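Local structure of endo-beta-1,2-glucanase (6IMV) at residues Gly138-Trp143 against Thr204-Ile209; Asn158-Gly163 against Cys218-Ile223. The protein hydrolyses beta-1,2-glucan by cutting inside the chain, as an endo-acting glycoside hydrolase, and is seen here with sophorose bound. One frame throughout, in Å; residues are numbered along the deposited sequence.

Interaction 1 (Gly138-Trp143 against Thr204-Ile209). With BGC (beta-D-glucopyranose), chain D.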
ATOM      1  N   GLY A 138     -20.065   8.600  -7.616  1.00 12.67           N
ATOM      2  CA  GLY A 138     -20.545   7.264  -8.018  1.00 13.00           C
ATOM      3  C   GLY A 138     -20.095   6.154  -7.074  1.00 13.10           C
ATOM      4  O   GLY A 138     -19.937   5.027  -7.509  1.00 13.94           O
ATOM      5  N   GLY A 139     -19.887   6.485  -5.791  1.00 12.93           N
ATOM      6  CA  GLY A 139     -19.552   5.516  -4.743  1.00 13.27           C
ATOM      7  C   GLY A 139     -18.052   5.340  -4.527  1.00 13.23           C
ATOM      8  O   GLY A 139     -17.634   4.562  -3.659  1.00 13.85           O
ATOM      9  N   PHE A 140     -17.247   6.071  -5.302  1.00 12.65           N
ATOM     10  CA  PHE A 140     -15.806   6.128  -5.171  1.00 12.59           C
ATOM     11  C   PHE A 140     -15.437   7.280  -4.237  1.00 12.41           C
ATOM     12  O   PHE A 140     -16.279   8.136  -3.940  1.00 12.11           O
ATOM     13  CB  PHE A 140     -15.163   6.326  -6.547  1.00 12.60           C
ATOM     14  CG  PHE A 140     -15.433   5.204  -7.516  1.00 13.13           C
ATOM     15  CD1 PHE A 140     -14.712   4.023  -7.445  1.00 13.01           C
ATOM     16  CD2 PHE A 140     -16.407   5.322  -8.495  1.00 13.24           C
ATOM     17  CE1 PHE A 140     -14.946   2.993  -8.341  1.00 13.35           C
ATOM     18  CE2 PHE A 140     -16.642   4.290  -9.388  1.00 13.24           C
ATOM     19  CZ  PHE A 140     -15.910   3.126  -9.311  1.00 13.49           C
ATOM     20  N   LEU A 141     -14.179   7.295  -3.789  1.00 12.09           N
ATOM     21  CA  LEU A 141     -13.698   8.317  -2.866  1.00 12.28           C
ATOM     22  C   LEU A 141     -12.596   9.142  -3.525  1.00 12.27           C
ATOM     23  O   LEU A 141     -11.631   8.595  -4.063  1.00 12.48           O
ATOM     24  CB  LEU A 141     -13.155   7.661  -1.595  1.00 12.65           C
ATOM     25  CG  LEU A 141     -14.144   6.832  -0.778  1.00 13.00           C
ATOM     26  CD1 LEU A 141     -13.437   6.210   0.415  1.00 13.09           C
ATOM     27  CD2 LEU A 141     -15.332   7.668  -0.325  1.00 13.08           C
ATOM     28  N   PRO A 142     -12.667  10.486  -3.427  1.00 12.25           N
ATOM     29  CA  PRO A 142     -11.548  11.356  -3.766  1.00 12.58           C
ATOM     30  C   PRO A 142     -10.578  11.355  -2.577  1.00 12.53           C
ATOM     31  O   PRO A 142     -10.817  10.647  -1.622  1.00 12.51           O
ATOM     32  CB  PRO A 142     -12.237  12.714  -3.907  1.00 12.62           C
ATOM     33  CG  PRO A 142     -13.283  12.674  -2.825  1.00 12.43           C
ATOM     34  CD  PRO A 142     -13.785  11.243  -2.844  1.00 12.65           C
ATOM     35  N   TRP A 143      -9.519  12.156  -2.637  1.00 12.72           N
ATOM     36  CA  TRP A 143      -8.829  12.566  -1.406  1.00 13.23           C
ATOM     37  C   TRP A 143      -9.822  13.378  -0.568  1.00 13.40           C
ATOM     38  O   TRP A 143     -10.533  14.225  -1.106  1.00 14.62           O
ATOM     39  CB  TRP A 143      -7.562  13.365  -1.715  1.00 12.76           C
ATOM     40  CG  TRP A 143      -6.433  12.531  -2.229  1.00 12.66           C
ATOM     41  CD1 TRP A 143      -6.336  11.949  -3.458  1.00 12.86           C
ATOM     42  CD2 TRP A 143      -5.221  12.193  -1.529  1.00 12.83           C
ATOM     43  NE1 TRP A 143      -5.150  11.275  -3.570  1.00 12.64           N
ATOM     44  CE2 TRP A 143      -4.449  11.401  -2.402  1.00 12.63           C
ATOM     45  CE3 TRP A 143      -4.714  12.483  -0.257  1.00 12.69           C
ATOM     46  CZ2 TRP A 143      -3.208  10.883  -2.037  1.00 12.66           C
ATOM     47  CZ3 TRP A 143      -3.484  11.974   0.104  1.00 12.86           C
ATOM     48  CH2 TRP A 143      -2.743  11.185  -0.778  1.00 12.91           C
ATOM     49  N   THR A 204     -21.497  -0.621 -11.038  1.00 15.05           N
ATOM     50  CA  THR A 204     -22.493  -0.002 -11.917  1.00 15.05           C
ATOM     51  C   THR A 204     -22.026   1.368 -12.446  1.00 14.96           C
ATOM     52  O   THR A 204     -22.501   1.800 -13.487  1.00 15.52           O
ATOM     53  CB  THR A 204     -23.858   0.123 -11.225  1.00 14.41           C
ATOM     54  OG1 THR A 204     -23.815   1.168 -10.252  1.00 13.68           O
ATOM     55  CG2 THR A 204     -24.303  -1.169 -10.570  1.00 14.62           C
ATOM     56  N   THR A 205     -21.096   2.041 -11.757  1.00 14.63           N
ATOM     57  CA  THR A 205     -20.669   3.392 -12.139  1.00 14.58           C
ATOM     58  C   THR A 205     -19.249   3.412 -12.741  1.00 14.95           C
ATOM     59  O   THR A 205     -18.875   4.418 -13.347  1.00 15.41           O
ATOM     60  CB  THR A 205     -20.761   4.349 -10.939  1.00 14.49           C
ATOM     61  OG1 THR A 205     -19.892   3.858  -9.916  1.00 14.03           O
ATOM     62  CG2 THR A 205     -22.173   4.485 -10.409  1.00 14.42           C
ATOM     63  N   ALA A 206     -18.469   2.329 -12.589  1.00 14.74           N
ATOM     64  CA  ALA A 206     -17.012   2.335 -12.866  1.00 14.48           C
ATOM     65  C   ALA A 206     -16.701   2.732 -14.318  1.00 14.73           C
ATOM     66  O   ALA A 206     -15.887   3.614 -14.552  1.00 14.67           O
ATOM     67  CB  ALA A 206     -16.411   0.992 -12.545  1.00 14.38           C
ATOM     68  N   ALA A 207     -17.325   2.051 -15.290  1.00 14.89           N
ATOM     69  CA  ALA A 207     -17.061   2.302 -16.705  1.00 15.14           C
ATOM     70  C   ALA A 207     -17.483   3.738 -17.082  1.00 15.36           C
ATOM     71  O   ALA A 207     -16.745   4.462 -17.765  1.00 14.96           O
ATOM     72  CB  ALA A 207     -17.764   1.258 -17.548  1.00 14.62           C
ATOM     73  N   HIS A 208     -18.677   4.154 -16.640  1.00 15.99           N
ATOM     74  CA  HIS A 208     -19.221   5.482 -16.978  1.00 15.54           C
ATOM     75  C   HIS A 208     -18.279   6.580 -16.465  1.00 14.95           C
ATOM     76  O   HIS A 208     -18.074   7.580 -17.135  1.00 14.34           O
ATOM     77  CB  HIS A 208     -20.652   5.644 -16.437  1.00 16.00           C
ATOM     78  CG  HIS A 208     -21.334   6.882 -16.923  1.00 16.25           C
ATOM     79  ND1 HIS A 208     -21.655   7.075 -18.256  1.00 16.54           N
ATOM     80  CD2 HIS A 208     -21.733   7.996 -16.272  1.00 16.24           C
ATOM     81  CE1 HIS A 208     -22.222   8.260 -18.402  1.00 17.15           C
ATOM     82  NE2 HIS A 208     -22.290   8.837 -17.196  1.00 16.59           N
ATOM     83  N   ILE A 209     -17.687   6.373 -15.285  1.00 14.09           N
ATOM     84  CA  ILE A 209     -16.848   7.386 -14.675  1.00 13.95           C
ATOM     85  C   ILE A 209     -15.410   7.298 -15.218  1.00 13.95           C
ATOM     86  O   ILE A 209     -14.800   8.331 -15.442  1.00 13.86           O
ATOM     87  CB  ILE A 209     -16.936   7.312 -13.131  1.00 13.86           C
ATOM     88  CG1 ILE A 209     -18.335   7.718 -12.651  1.00 14.09           C
ATOM     89  CG2 ILE A 209     -15.857   8.144 -12.455  1.00 13.80           C
ATOM     90  CD1 ILE A 209     -18.584   7.543 -11.167  1.00 14.08           C
TER
HETATM   91  C2  BGC D   2      -0.943   8.338  -6.250  1.00 17.05           C
HETATM   92  C3  BGC D   2      -2.383   8.473  -5.768  1.00 17.00           C
HETATM   93  C4  BGC D   2      -3.024   9.716  -6.377  1.00 16.65           C
HETATM   94  C5  BGC D   2      -2.910   9.622  -7.898  1.00 17.02           C
HETATM   95  C6  BGC D   2      -3.475  10.798  -8.664  1.00 16.85           C
HETATM   96  C1  BGC D   2      -0.905   8.361  -7.769  1.00 16.78           C
HETATM   97  O2  BGC D   2      -0.405   7.086  -5.845  1.00 17.55           O
HETATM   98  O3  BGC D   2      -2.447   8.566  -4.349  1.00 16.79           O
HETATM   99  O4  BGC D   2      -4.389   9.774  -5.994  1.00 16.26           O
HETATM  100  O5  BGC D   2      -1.544   9.518  -8.276  1.00 17.18           O
HETATM  101  O6  BGC D   2      -2.808  11.971  -8.261  1.00 17.90           O

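Interaction 2 (Asn158-Gly163 against Cys218-Ile223). With BGC (beta-D-glucopyranose), chain D.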
ATOM      1  N   ASN A 158     -12.120  18.446  -4.952  1.00 14.49           N
ATOM      2  CA  ASN A 158     -13.487  18.718  -5.388  1.00 14.15           C
ATOM      3  C   ASN A 158     -13.594  18.341  -6.865  1.00 13.96           C
ATOM      4  O   ASN A 158     -12.748  18.709  -7.641  1.00 13.28           O
ATOM      5  CB  ASN A 158     -13.894  20.172  -5.157  1.00 13.98           C
ATOM      6  CG  ASN A 158     -14.082  20.473  -3.689  1.00 14.61           C
ATOM      7  OD1 ASN A 158     -14.999  19.945  -3.063  1.00 14.59           O
ATOM      8  ND2 ASN A 158     -13.194  21.273  -3.121  1.00 15.13           N
ATOM      9  N   ASN A 159     -14.616  17.554  -7.212  1.00 14.72           N
ATOM     10  CA  ASN A 159     -14.943  17.217  -8.607  1.00 15.04           C
ATOM     11  C   ASN A 159     -13.802  16.467  -9.317  1.00 14.86           C
ATOM     12  O   ASN A 159     -13.689  16.509 -10.539  1.00 14.62           O
ATOM     13  CB  ASN A 159     -15.326  18.482  -9.380  1.00 15.49           C
ATOM     14  CG  ASN A 159     -16.539  19.149  -8.781  1.00 15.42           C
ATOM     15  OD1 ASN A 159     -17.517  18.479  -8.448  1.00 16.99           O
ATOM     16  ND2 ASN A 159     -16.457  20.451  -8.591  1.00 14.86           N
ATOM     17  N   ARG A 160     -12.971  15.753  -8.556  1.00 14.82           N
ATOM     18  CA  ARG A 160     -11.862  14.979  -9.122  1.00 14.78           C
ATOM     19  C   ARG A 160     -11.785  13.660  -8.357  1.00 14.94           C
ATOM     20  O   ARG A 160     -11.895  13.686  -7.118  1.00 14.22           O
ATOM     21  CB  ARG A 160     -10.527  15.722  -8.986  1.00 15.11           C
ATOM     22  CG  ARG A 160     -10.432  17.027  -9.763  1.00 15.89           C
ATOM     23  CD  ARG A 160      -9.179  17.815  -9.430  1.00 16.22           C
ATOM     24  NE  ARG A 160      -7.981  17.168  -9.957  1.00 16.64           N
ATOM     25  CZ  ARG A 160      -6.967  16.693  -9.231  1.00 16.62           C
ATOM     26  NH1 ARG A 160      -6.901  16.920  -7.932  1.00 17.17           N
ATOM     27  NH2 ARG A 160      -6.015  15.993  -9.821  1.00 16.02           N
ATOM     28  N   VAL A 161     -11.596  12.533  -9.080  1.00 13.66           N
ATOM     29  CA  VAL A 161     -11.536  11.235  -8.433  1.00 13.02           C
ATOM     30  C   VAL A 161     -10.463  10.372  -9.101  1.00 12.96           C
ATOM     31  O   VAL A 161     -10.400  10.283 -10.328  1.00 12.60           O
ATOM     32  CB  VAL A 161     -12.922  10.558  -8.389  1.00 13.03           C
ATOM     33  CG1 VAL A 161     -13.464  10.240  -9.779  1.00 12.99           C
ATOM     34  CG2 VAL A 161     -12.907   9.306  -7.522  1.00 13.01           C
ATOM     35  N   PRO A 162      -9.562   9.742  -8.305  1.00 12.70           N
ATOM     36  CA  PRO A 162      -8.470   8.934  -8.840  1.00 12.52           C
ATOM     37  C   PRO A 162      -8.827   7.442  -8.889  1.00 12.83           C
ATOM     38  O   PRO A 162      -9.322   6.876  -7.881  1.00 13.16           O
ATOM     39  CB  PRO A 162      -7.383   9.198  -7.791  1.00 12.83           C
ATOM     40  CG  PRO A 162      -8.148   9.217  -6.479  1.00 12.78           C
ATOM     41  CD  PRO A 162      -9.504   9.811  -6.832  1.00 12.88           C
ATOM     42  N   GLY A 163      -8.592   6.823 -10.047  1.00 12.26           N
ATOM     43  CA  GLY A 163      -8.862   5.413 -10.244  1.00 12.48           C
ATOM     44  C   GLY A 163      -7.945   4.529  -9.403  1.00 12.32           C
ATOM     45  O   GLY A 163      -8.387   3.524  -8.846  1.00 12.45           O
ATOM     46  N   CYS A 218      -9.150   6.639 -17.229  1.00 15.03           N
ATOM     47  CA  CYS A 218      -8.647   7.874 -16.605  1.00 15.40           C
ATOM     48  C   CYS A 218      -7.866   7.544 -15.324  1.00 15.03           C
ATOM     49  O   CYS A 218      -8.345   6.802 -14.482  1.00 15.53           O
ATOM     50  CB  CYS A 218      -9.744   8.856 -16.215  1.00 15.94           C
ATOM     51  SG  CYS A 218     -11.025   9.111 -17.465  1.00 16.47           S
ATOM     52  N   ALA A 219      -6.678   8.140 -15.179  1.00 15.24           N
ATOM     53  CA  ALA A 219      -5.969   8.158 -13.908  1.00 14.58           C
ATOM     54  C   ALA A 219      -6.756   9.021 -12.915  1.00 14.83           C
ATOM     55  O   ALA A 219      -6.958   8.634 -11.741  1.00 14.52           O
ATOM     56  CB  ALA A 219      -4.557   8.657 -14.100  1.00 14.80           C
ATOM     57  N   VAL A 220      -7.218  10.180 -13.400  1.00 14.03           N
ATOM     58  CA  VAL A 220      -8.087  11.069 -12.634  1.00 14.80           C
ATOM     59  C   VAL A 220      -9.261  11.471 -13.524  1.00 14.73           C
ATOM     60  O   VAL A 220      -9.060  11.920 -14.640  1.00 15.30           O
ATOM     61  CB  VAL A 220      -7.333  12.308 -12.119  1.00 14.95           C
ATOM     62  CG1 VAL A 220      -8.256  13.266 -11.382  1.00 15.18           C
ATOM     63  CG2 VAL A 220      -6.151  11.928 -11.243  1.00 15.16           C
ATOM     64  N   THR A 221     -10.482  11.276 -13.016  1.00 14.87           N
ATOM     65  CA  THR A 221     -11.686  11.711 -13.699  1.00 14.66           C
ATOM     66  C   THR A 221     -12.139  13.052 -13.111  1.00 14.91           C
ATOM     67  O   THR A 221     -12.231  13.206 -11.890  1.00 14.98           O
ATOM     68  CB  THR A 221     -12.791  10.660 -13.621  1.00 14.38           C
ATOM     69  OG1 THR A 221     -12.401   9.562 -14.444  1.00 13.85           O
ATOM     70  CG2 THR A 221     -14.139  11.181 -14.071  1.00 14.73           C
ATOM     71  N   ASP A 222     -12.391  14.009 -14.011  1.00 15.24           N
ATOM     72  CA  ASP A 222     -12.996  15.292 -13.701  1.00 15.59           C
ATOM     73  C   ASP A 222     -14.515  15.151 -13.831  1.00 15.62           C
ATOM     74  O   ASP A 222     -15.026  14.657 -14.855  1.00 15.89           O
ATOM     75  CB  ASP A 222     -12.447  16.381 -14.626  1.00 15.80           C
ATOM     76  CG  ASP A 222     -10.972  16.659 -14.391  1.00 15.62           C
ATOM     77  OD1 ASP A 222     -10.502  16.460 -13.254  1.00 15.55           O
ATOM     78  OD2 ASP A 222     -10.300  17.040 -15.349  1.00 16.16           O
ATOM     79  N   ILE A 223     -15.208  15.551 -12.764  1.00 15.74           N
ATOM     80  CA  ILE A 223     -16.651  15.466 -12.611  1.00 16.09           C
ATOM     81  C   ILE A 223     -17.212  16.880 -12.804  1.00 16.13           C
ATOM     82  O   ILE A 223     -16.708  17.806 -12.213  1.00 15.80           O
ATOM     83  CB  ILE A 223     -17.007  14.906 -11.219  1.00 15.90           C
ATOM     84  CG1 ILE A 223     -16.238  13.622 -10.900  1.00 15.95           C
ATOM     85  CG2 ILE A 223     -18.513  14.726 -11.077  1.00 16.15           C
ATOM     86  CD1 ILE A 223     -16.401  13.158  -9.471  1.00 16.04           C
TER
HETATM   87  C2  BGC D   2      -0.943   8.338  -6.250  1.00 17.05           C
HETATM   88  C3  BGC D   2      -2.383   8.473  -5.768  1.00 17.00           C
HETATM   89  C4  BGC D   2      -3.024   9.716  -6.377  1.00 16.65           C
HETATM   90  C5  BGC D   2      -2.910   9.622  -7.898  1.00 17.02           C
HETATM   91  C6  BGC D   2      -3.475  10.798  -8.664  1.00 16.85           C
HETATM   92  C1  BGC D   2      -0.905   8.361  -7.769  1.00 16.78           C
HETATM   93  O2  BGC D   2      -0.405   7.086  -5.845  1.00 17.55           O
HETATM   94  O3  BGC D   2      -2.447   8.566  -4.349  1.00 16.79           O
HETATM   95  O4  BGC D   2      -4.389   9.774  -5.994  1.00 16.26           O
HETATM   96  O5  BGC D   2      -1.544   9.518  -8.276  1.00 17.18           O
HETATM   97  O6  BGC D   2      -2.808  11.971  -8.261  1.00 17.90           O
HETATM   98  O   HOH W   1     -12.768  18.594 -11.881  1.00 36.16           O

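Interaction 1 (Gly138-Trp143 against Thr204-Ile209)
Thr-205 and Gly-138 join the last turns of helix 186-210 to the loop after helix 112-133, an alpha-helix-to-loop contact in a domain rich in helix, consistent with the (alpha/alpha)6 toroid of this glycosidase family. The threonine OG1 donates to Gly-138 O over 2.7 Å, in the carbonyl plane and on a lone pair, the C=O...donor angle being 137°. A chi1 of 61° places OG1 between the backbone N and the carbonyl carbon of its own residue, where Thr-202 O lies close enough only for a weak, secondary bond. An alanine here would probably leave the buried Gly-138 O without this donor and open a small gap where CG2 now rests beside the glycine.

The Phe-140 side chain leaves the loop with CB directed at the helix. Beyond CG, CD2 approaches Ile-209 CD1 at 4.1 Å, the methyl lying at the ring edge. Next along the rim, CE2 meets Thr-205 OG1 obliquely at 3.3 Å. At the tip, CZ reaches Ala-206 CA, 3.8 Å away and near the ring plane, and touches the alanine CB as well. Phe-210 packs edge-to-face with the same ring, while Phe-254 and Leu-170 bring in neighbouring helices.

Ile-209 CD1 also sits 3.7 Å from Gly-138 CA; the backbone there has positive phi, and a CB on the glycine would clash with this methyl. At the far end of the loop, Trp-143 contacts two glucose units, one of them also hydrogen-bonded to Asp-165 OD1. Trp-143 CZ2 lies 3.4 Å from O3 of that beta-D-glucopyranose, and NE1 donates to the sugar O4 over 3.0 Å in a nearly straight bond of 176°.

Interaction 2 (Asn158-Gly163 against Cys218-Ile223)
Val-161 and Thr-221 form the hydrogen-bonded pair of an antiparallel beta ladder, in which strand 160-162 borders a three-stranded sheet with 220-223 in the middle. Val-161 N reaches Thr-221 O over 3.0 Å, and Thr-221 N returns the bond to Val-161 O over 2.9 Å. Ile-223 N to Asn-159 O and Gly-163 N to Ala-219 O extend the ladder at its two ends.

On the face of Val-161 and Thr-221, Val-161 CG1 lies 3.9 Å from Thr-221 CB and also meets Ile-223 CD1; Phe-137 and Phe-210 pack against this side. Arg-160 and Asp-222 occupy the other face side by side, their flat groups turned 50° apart. Arg-160 NE stays 4.2 Å from Asp-222 OD1, beyond salt-bridge range; NE forms its salt bridge with Glu-240 OE1, and the guanidinium makes a cation-pi contact with Trp-157. A water donates to Asn-159 O over 2.6 Å and only weakly to Asp-222 OD1.

Farther along this face, next to the N-terminus of helix 163-182, the sheet borders the bound beta-D-glucopyranose: Pro-162 CB stands 3.5 Å from its O4, and Val-220 CG2 lies 3.9 Å from its C6.

In the fold
Both interactions are mainly buried and lie on the same side of the chain's centre, with centres about 9 Å apart. Interaction 1 joins a loop to a helix through one side-chain hydrogen bond and a small apolar cluster, whereas interaction 2 depends on repeated backbone bonds between strands and has partly exposed, charged side chains on one face. Their segments alternate along the chain and meet directly: Ile-209 O is probably hydrogen-bonded to Thr-221 OG1, and Pro-142 packs on Arg-160 O. Both reach the same glucose unit, but differently: 138-143 supplies a polar indole N-H, while 158-163 and 218-223 offer aliphatic carbons.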